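Local coordinates for protein toll-receptor-related 2 (Hydra vulgaris, PDB 4W8H) that probably relays innate-immune signals inside the cell through its TIR domain, the part modelled here, as one of the Toll-related receptors of Hydra, at residues A[14-18]-A[90-94]; A[59-63]-A[122-128]. All blocks are in the same frame, centred on the assembly; numbering follows the deposited sequence. Where two conformers were deposited one is given.

Interaction 1. Residues A[14-18]-A[90-94]; sequences EDREW and ILYRP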
loop_
_atom_site.group_PDB
_atom_site.type_symbol
_atom_site.label_atom_id
_atom_site.label_comp_id
_atom_site.label_asym_id
_atom_site.label_seq_id
_atom_site.Cartn_x
_atom_site.Cartn_y
_atom_site.Cartn_z
ATOM N N GLU A 14 10.331 -5.262 -7.228
ATOM C CA GLU A 14 11.169 -6.297 -6.615
ATOM C C GLU A 14 10.411 -7.096 -5.543
ATOM O O GLU A 14 10.775 -8.211 -5.220
ATOM C CB GLU A 14 12.399 -5.638 -5.995
ATOM C CG GLU A 14 13.441 -5.121 -6.971
ATOM C CD GLU A 14 13.165 -3.736 -7.511
ATOM O OE1 GLU A 14 12.152 -3.109 -7.177
ATOM O OE2 GLU A 14 14.011 -3.268 -8.297
ATOM N N ASP A 15 9.358 -6.504 -4.968
ATOM C CA ASP A 15 8.539 -7.137 -3.931
ATOM C C ASP A 15 7.246 -7.724 -4.484
ATOM O O ASP A 15 6.356 -8.068 -3.728
ATOM C CB ASP A 15 8.221 -6.079 -2.867
ATOM C CG ASP A 15 9.460 -5.548 -2.193
ATOM O OD1 ASP A 15 10.390 -6.324 -1.893
ATOM O OD2 ASP A 15 9.507 -4.325 -1.967
ATOM N N ARG A 16 7.139 -7.859 -5.795
ATOM C CA ARG A 16 5.917 -8.321 -6.435
ATOM C C ARG A 16 5.445 -9.674 -5.973
ATOM O O ARG A 16 4.234 -9.898 -5.915
ATOM C CB ARG A 16 6.070 -8.314 -7.951
ATOM C CG ARG A 16 4.757 -8.415 -8.724
ATOM C CD ARG A 16 4.937 -7.986 -10.163
ATOM N NE ARG A 16 5.792 -8.913 -10.877
ATOM C CZ ARG A 16 6.135 -8.787 -12.155
ATOM N NH1 ARG A 16 5.715 -7.756 -12.876
ATOM N NH2 ARG A 16 6.917 -9.692 -12.695
ATOM N N GLU A 17 6.377 -10.602 -5.745
ATOM C CA GLU A 17 5.951 -11.955 -5.374
ATOM C C GLU A 17 5.043 -11.945 -4.138
ATOM O O GLU A 17 3.920 -12.481 -4.172
ATOM C CB GLU A 17 7.150 -12.899 -5.178
ATOM C CG GLU A 17 6.783 -14.375 -4.989
ATOM C CD GLU A 17 8.027 -15.303 -4.779
ATOM O OE1 GLU A 17 9.145 -14.776 -4.615
ATOM O OE2 GLU A 17 7.889 -16.545 -4.793
ATOM N N TRP A 18 5.517 -11.344 -3.041
ATOM C CA TRP A 18 4.727 -11.294 -1.801
ATOM C C TRP A 18 3.522 -10.396 -2.008
ATOM O O TRP A 18 2.412 -10.709 -1.595
ATOM C CB TRP A 18 5.578 -10.780 -0.643
ATOM C CG TRP A 18 4.891 -10.777 0.676
ATOM C CD1 TRP A 18 4.836 -11.808 1.580
ATOM C CD2 TRP A 18 4.218 -9.684 1.270
ATOM N NE1 TRP A 18 4.147 -11.421 2.690
ATOM C CE2 TRP A 18 3.775 -10.112 2.546
ATOM C CE3 TRP A 18 3.970 -8.363 0.878
ATOM C CZ2 TRP A 18 3.065 -9.267 3.421
ATOM C CZ3 TRP A 18 3.285 -7.507 1.764
ATOM C CH2 TRP A 18 2.817 -7.979 3.012
ATOM N N ILE A 90 3.064 -0.577 5.597
ATOM C CA ILE A 90 3.491 -1.909 5.984
ATOM C C ILE A 90 5.002 -1.962 5.920
ATOM O O ILE A 90 5.597 -1.649 4.873
ATOM C CB ILE A 90 2.937 -2.982 5.045
ATOM C CG1 ILE A 90 1.410 -3.058 5.187
ATOM C CG2 ILE A 90 3.582 -4.360 5.381
ATOM C CD1 ILE A 90 0.755 -3.944 4.154
ATOM N N LEU A 91 5.661 -2.362 7.016
ATOM C CA LEU A 91 7.098 -2.637 6.947
ATOM C C LEU A 91 7.261 -4.072 6.525
ATOM O O LEU A 91 7.115 -4.991 7.341
ATOM C CB LEU A 91 7.822 -2.343 8.258
ATOM C CG LEU A 91 9.354 -2.423 8.185
ATOM C CD1 LEU A 91 9.969 -1.303 7.391
ATOM C CD2 LEU A 91 9.952 -2.470 9.581
ATOM N N TYR A 92 7.514 -4.267 5.238
ATOM C CA TYR A 92 7.594 -5.606 4.655
ATOM C C TYR A 92 9.007 -6.162 4.820
ATOM O O TYR A 92 9.175 -7.330 5.148
ATOM C CB TYR A 92 7.122 -5.580 3.185
ATOM C CG TYR A 92 7.445 -6.841 2.433
ATOM C CD1 TYR A 92 7.077 -8.092 2.909
ATOM C CD2 TYR A 92 8.199 -6.776 1.264
ATOM C CE1 TYR A 92 7.456 -9.255 2.209
ATOM C CE2 TYR A 92 8.565 -7.920 0.567
ATOM C CZ TYR A 92 8.233 -9.148 1.069
ATOM O OH TYR A 92 8.636 -10.244 0.365
ATOM N N ARG A 93 9.997 -5.355 4.492
ATOM C CA ARG A 93 11.405 -5.702 4.694
ATOM C C ARG A 93 12.093 -4.570 5.437
ATOM O O ARG A 93 11.798 -3.428 5.151
ATOM C CB ARG A 93 12.091 -5.958 3.362
ATOM C CG ARG A 93 11.622 -7.210 2.643
ATOM C CD ARG A 93 11.860 -7.085 1.106
ATOM N NE ARG A 93 13.243 -6.821 0.816
ATOM C CZ ARG A 93 13.721 -6.153 -0.224
ATOM N NH1 ARG A 93 12.912 -5.593 -1.141
ATOM N NH2 ARG A 93 15.045 -6.038 -0.313
ATOM N N PRO A 94 13.034 -4.881 6.354
ATOM C CA PRO A 94 13.717 -3.811 7.094
ATOM C C PRO A 94 14.432 -2.851 6.153
ATOM O O PRO A 94 14.986 -3.239 5.126
ATOM C CB PRO A 94 14.742 -4.562 7.956
ATOM C CG PRO A 94 14.147 -5.945 8.109
ATOM C CD PRO A 94 13.529 -6.217 6.744
HETATM O O HOH W 1 8.616 -10.683 -2.541
#

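Interaction 2. Residues A[59-63]-A[122-128]; sequences NRTIV and LFRDIRN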
loop_
_atom_site.group_PDB
_atom_site.type_symbol
_atom_site.label_atom_id
_atom_site.label_comp_id
_atom_site.label_asym_id
_atom_site.label_seq_id
_atom_site.Cartn_x
_atom_site.Cartn_y
_atom_site.Cartn_z
ATOM N N ASN A 59 -10.015 4.259 -1.123
ATOM C CA ASN A 59 -10.165 4.903 0.157
ATOM C C ASN A 59 -8.842 5.161 0.814
ATOM O O ASN A 59 -8.679 6.175 1.455
ATOM C CB ASN A 59 -11.031 4.072 1.098
ATOM C CG ASN A 59 -12.464 4.007 0.667
ATOM O OD1 ASN A 59 -13.006 4.964 0.092
ATOM N ND2 ASN A 59 -13.118 2.883 0.965
ATOM N N ARG A 60 -7.914 4.223 0.704
ATOM C CA ARG A 60 -6.598 4.379 1.285
ATOM C C ARG A 60 -5.560 3.710 0.405
ATOM O O ARG A 60 -5.894 2.847 -0.407
ATOM C CB ARG A 60 -6.568 3.727 2.663
ATOM C CG ARG A 60 -7.564 4.345 3.648
ATOM C CD ARG A 60 -7.290 3.872 5.078
ATOM N NE ARG A 60 -8.290 4.274 6.073
ATOM C CZ ARG A 60 -9.377 3.574 6.370
ATOM N NH1 ARG A 60 -9.647 2.460 5.701
ATOM N NH2 ARG A 60 -10.193 3.978 7.340
ATOM N N THR A 61 -4.285 4.076 0.589
ATOM C CA THR A 61 -3.163 3.484 -0.143
ATOM C C THR A 61 -2.277 2.733 0.831
ATOM O O THR A 61 -1.781 3.313 1.795
ATOM C CB THR A 61 -2.319 4.548 -0.875
ATOM O OG1 THR A 61 -3.102 5.144 -1.925
ATOM C CG2 THR A 61 -1.105 3.946 -1.525
ATOM N N ILE A 62 -2.125 1.448 0.583
ATOM C CA ILE A 62 -1.142 0.660 1.288
ATOM C C ILE A 62 0.213 0.923 0.685
ATOM O O ILE A 62 0.372 0.851 -0.533
ATOM C CB ILE A 62 -1.493 -0.858 1.173
ATOM C CG1 ILE A 62 -2.789 -1.160 1.928
ATOM C CG2 ILE A 62 -0.362 -1.705 1.680
ATOM C CD1 ILE A 62 -3.285 -2.586 1.707
ATOM N N VAL A 63 1.184 1.226 1.529
ATOM C CA VAL A 63 2.551 1.493 1.151
ATOM C C VAL A 63 3.421 0.296 1.623
ATOM O O VAL A 63 3.519 0.087 2.824
ATOM C CB VAL A 63 2.947 2.823 1.867
ATOM C CG1 VAL A 63 4.434 3.094 1.757
ATOM C CG2 VAL A 63 2.096 4.012 1.326
ATOM N N LEU A 122 -4.603 -5.269 9.697
ATOM C CA LEU A 122 -4.726 -4.695 8.371
ATOM C C LEU A 122 -6.196 -4.637 7.949
ATOM O O LEU A 122 -6.706 -3.591 7.520
ATOM C CB LEU A 122 -3.914 -5.530 7.384
ATOM C CG LEU A 122 -3.975 -5.076 5.932
ATOM C CD1 LEU A 122 -3.467 -3.615 5.749
ATOM C CD2 LEU A 122 -3.155 -5.980 5.036
ATOM N N PHE A 123 -6.888 -5.764 8.057
ATOM C CA PHE A 123 -8.256 -5.806 7.578
ATOM C C PHE A 123 -9.136 -4.887 8.422
ATOM O O PHE A 123 -10.054 -4.253 7.910
ATOM C CB PHE A 123 -8.814 -7.228 7.627
ATOM C CG PHE A 123 -8.162 -8.203 6.693
ATOM C CD1 PHE A 123 -7.308 -7.827 5.674
ATOM C CD2 PHE A 123 -8.324 -9.533 6.929
ATOM C CE1 PHE A 123 -6.699 -8.751 4.864
ATOM C CE2 PHE A 123 -7.724 -10.477 6.116
ATOM C CZ PHE A 123 -6.901 -10.086 5.086
ATOM N N ARG A 124 -8.894 -4.794 9.718
ATOM C CA ARG A 124 -9.682 -3.928 10.590
ATOM C C ARG A 124 -9.555 -2.469 10.167
ATOM O O ARG A 124 -10.534 -1.715 10.167
ATOM C CB ARG A 124 -9.227 -4.131 12.038
ATOM C CG ARG A 124 -10.025 -3.368 13.061
ATOM C CD ARG A 124 -9.319 -3.420 14.390
ATOM N NE ARG A 124 -9.332 -4.749 14.995
ATOM C CZ ARG A 124 -8.269 -5.403 15.469
ATOM N NH1 ARG A 124 -8.471 -6.581 16.017
ATOM N NH2 ARG A 124 -7.030 -4.904 15.434
ATOM N N ASP A 125 -8.341 -2.060 9.830
ATOM C CA ASP A 125 -8.161 -0.678 9.441
ATOM C C ASP A 125 -8.872 -0.369 8.137
ATOM O O ASP A 125 -9.513 0.697 7.979
ATOM C CB ASP A 125 -6.709 -0.247 9.331
ATOM C CG ASP A 125 -6.593 1.258 9.177
ATOM O OD1 ASP A 125 -6.952 1.974 10.123
ATOM O OD2 ASP A 125 -6.217 1.735 8.113
ATOM N N ILE A 126 -8.740 -1.283 7.183
ATOM C CA ILE A 126 -9.357 -1.099 5.882
ATOM C C ILE A 126 -10.866 -1.009 6.048
ATOM O O ILE A 126 -11.510 -0.138 5.439
ATOM C CB ILE A 126 -8.967 -2.238 4.944
ATOM C CG1 ILE A 126 -7.460 -2.142 4.696
ATOM C CG2 ILE A 126 -9.823 -2.195 3.662
ATOM C CD1 ILE A 126 -6.906 -3.265 3.899
ATOM N N ARG A 127 -11.438 -1.852 6.901
ATOM C CA ARG A 127 -12.886 -1.941 7.082
ATOM C C ARG A 127 -13.446 -0.840 7.955
ATOM O O ARG A 127 -14.636 -0.598 7.909
ATOM C CB ARG A 127 -13.227 -3.315 7.627
ATOM C CG ARG A 127 -12.980 -4.401 6.607
ATOM C CD ARG A 127 -12.997 -5.776 7.259
ATOM N NE ARG A 127 -12.978 -6.866 6.288
ATOM C CZ ARG A 127 -12.614 -8.124 6.568
ATOM N NH1 ARG A 127 -12.178 -8.458 7.777
ATOM N NH2 ARG A 127 -12.682 -9.057 5.624
ATOM N N ASN A 128 -12.592 -0.159 8.720
ATOM C CA ASN A 128 -12.990 0.901 9.672
ATOM C C ASN A 128 -13.431 2.097 8.881
ATOM O O ASN A 128 -12.642 2.582 8.062
ATOM C CB ASN A 128 -11.783 1.318 10.542
ATOM C CG ASN A 128 -12.166 2.179 11.725
ATOM O OD1 ASN A 128 -13.257 2.753 11.762
ATOM N ND2 ASN A 128 -11.255 2.276 12.706
HETATM O O HOH W 2 -12.209 0.993 2.700
#

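Interaction 1. Residues A[14-18]-A[90-94]
Trp-18 and Tyr-92 lie against each other as an offset stack, the tyrosine ring over the six-membered ring of the indole with centroids 4.4 Å apart and planes inclined by 20°. The overlap is off-centre: Tyr-92 CE1 sits 3.4 Å from Trp-18 CG, and Tyr-92 OH has slid beyond the indole to rest 3.3 Å from Trp-18 CB. The opposite face of the tyrosine carries Arg-93 CG, which leaves the ring between an indole and an aliphatic chain. At its edge, near the ring plane, Asp-15 OD1 comes within 3.5 Å of Tyr-92 CE2. Asp-15 OD1 also takes a bent hydrogen bond from Arg-93 NH1 (2.7 Å, 143°) on its syn lone pair, part of a salt bridge; a bend at chi3 (57°) turns the arginine chain back to the aspartate. One water joins Tyr-92 OH (2.9 Å) to the backbone N of Trp-18. Further out, Ile-90 CG2 approaches the far end of the indole at Trp-18 CH2.

The second shell adds partners to the charged pair: Ser-66 OG hydrogen-bonds Asp-15 OD2, and Asp-68 makes a second salt bridge with Arg-93 NH1. Trp-109 also meets the indole. The contact thus joins the start of helix 16-29 to the loop leaving strand 87-91, at the C-terminal end of the sheet's strands in the flavodoxin-like TIR fold.

Interaction 2. Residues A[59-63]-A[122-128]
This is a buried helix-on-sheet contact: strand 60-63, in the middle of the parallel sheet, runs nearly antiparallel (157°) to the 122-127 part of the C-terminal helix, their axes approaching to 10.7 Å. Its apolar part is small. Ile-62 CD1 meets Leu-122 CD1 at 4.2 Å and Ile-126 CD1 at a similar separation, and Leu-27 of helix 16-29 touches both isoleucines.

Arg-60 makes the direct polar contacts. Extended from CG to NE (chi3 -173°), its chain carries the guanidinium to the last turn of the helix. Arg-60 NH2 gives a nearly straight bond to Asn-128 O (2.9 Å, 174°), while its NH1 reaches Ile-126 O at 3.2 Å through a more bent one, coming in from above that carbonyl's plane. Both oxygens lie in the guanidinium plane, at its edge. Asp-125 OD2 instead stands over a face of the group, a long salt bridge of 3.9 Å to Arg-60 NE at which no N-H points; its hydrogen bond goes to a polar side chain of the bound peptide. Arg-60 NE hydrogen-bonds Gln-86 OE1, and NH2 also bonds the peptide backbone. Beside the guanidinium, a water links Asn-59 ND2 to Ile-126 O.

With an alanine here in place of the arginine, the Ile-126 and Asn-128 carbonyls would probably lose these donors and the last helical turn would be likely to move more easily. Because carbonyls at a helix C terminus carry the negative end of its dipole, a cation placed here is likely to be electrostatically favourable, with the Asp-125 carboxylate adding to the attraction.

In the fold
From the N terminus, the chain runs through strand 5-10 into helix 16-29, whose start holds the first half of interaction 1. It then passes the edge strand 34-35 and two helices to strand 58-65, where interaction 2 begins, before strand 87-91 brings residues 90-94 back to 14-18. Interaction 2 closes only later, when helix 115-127 returns to 59-63; the two loops therefore cross. Their centres are about 17 Å apart, on opposite sides of the chain's centre, yet they meet at neighbouring strands, where Ile-90 CD1 packs 3.5 Å from Ile-62 CG2. Together they tie the first long helix to the end of strand 87-91 and the loop after it, and the last helix to central strand 58-65.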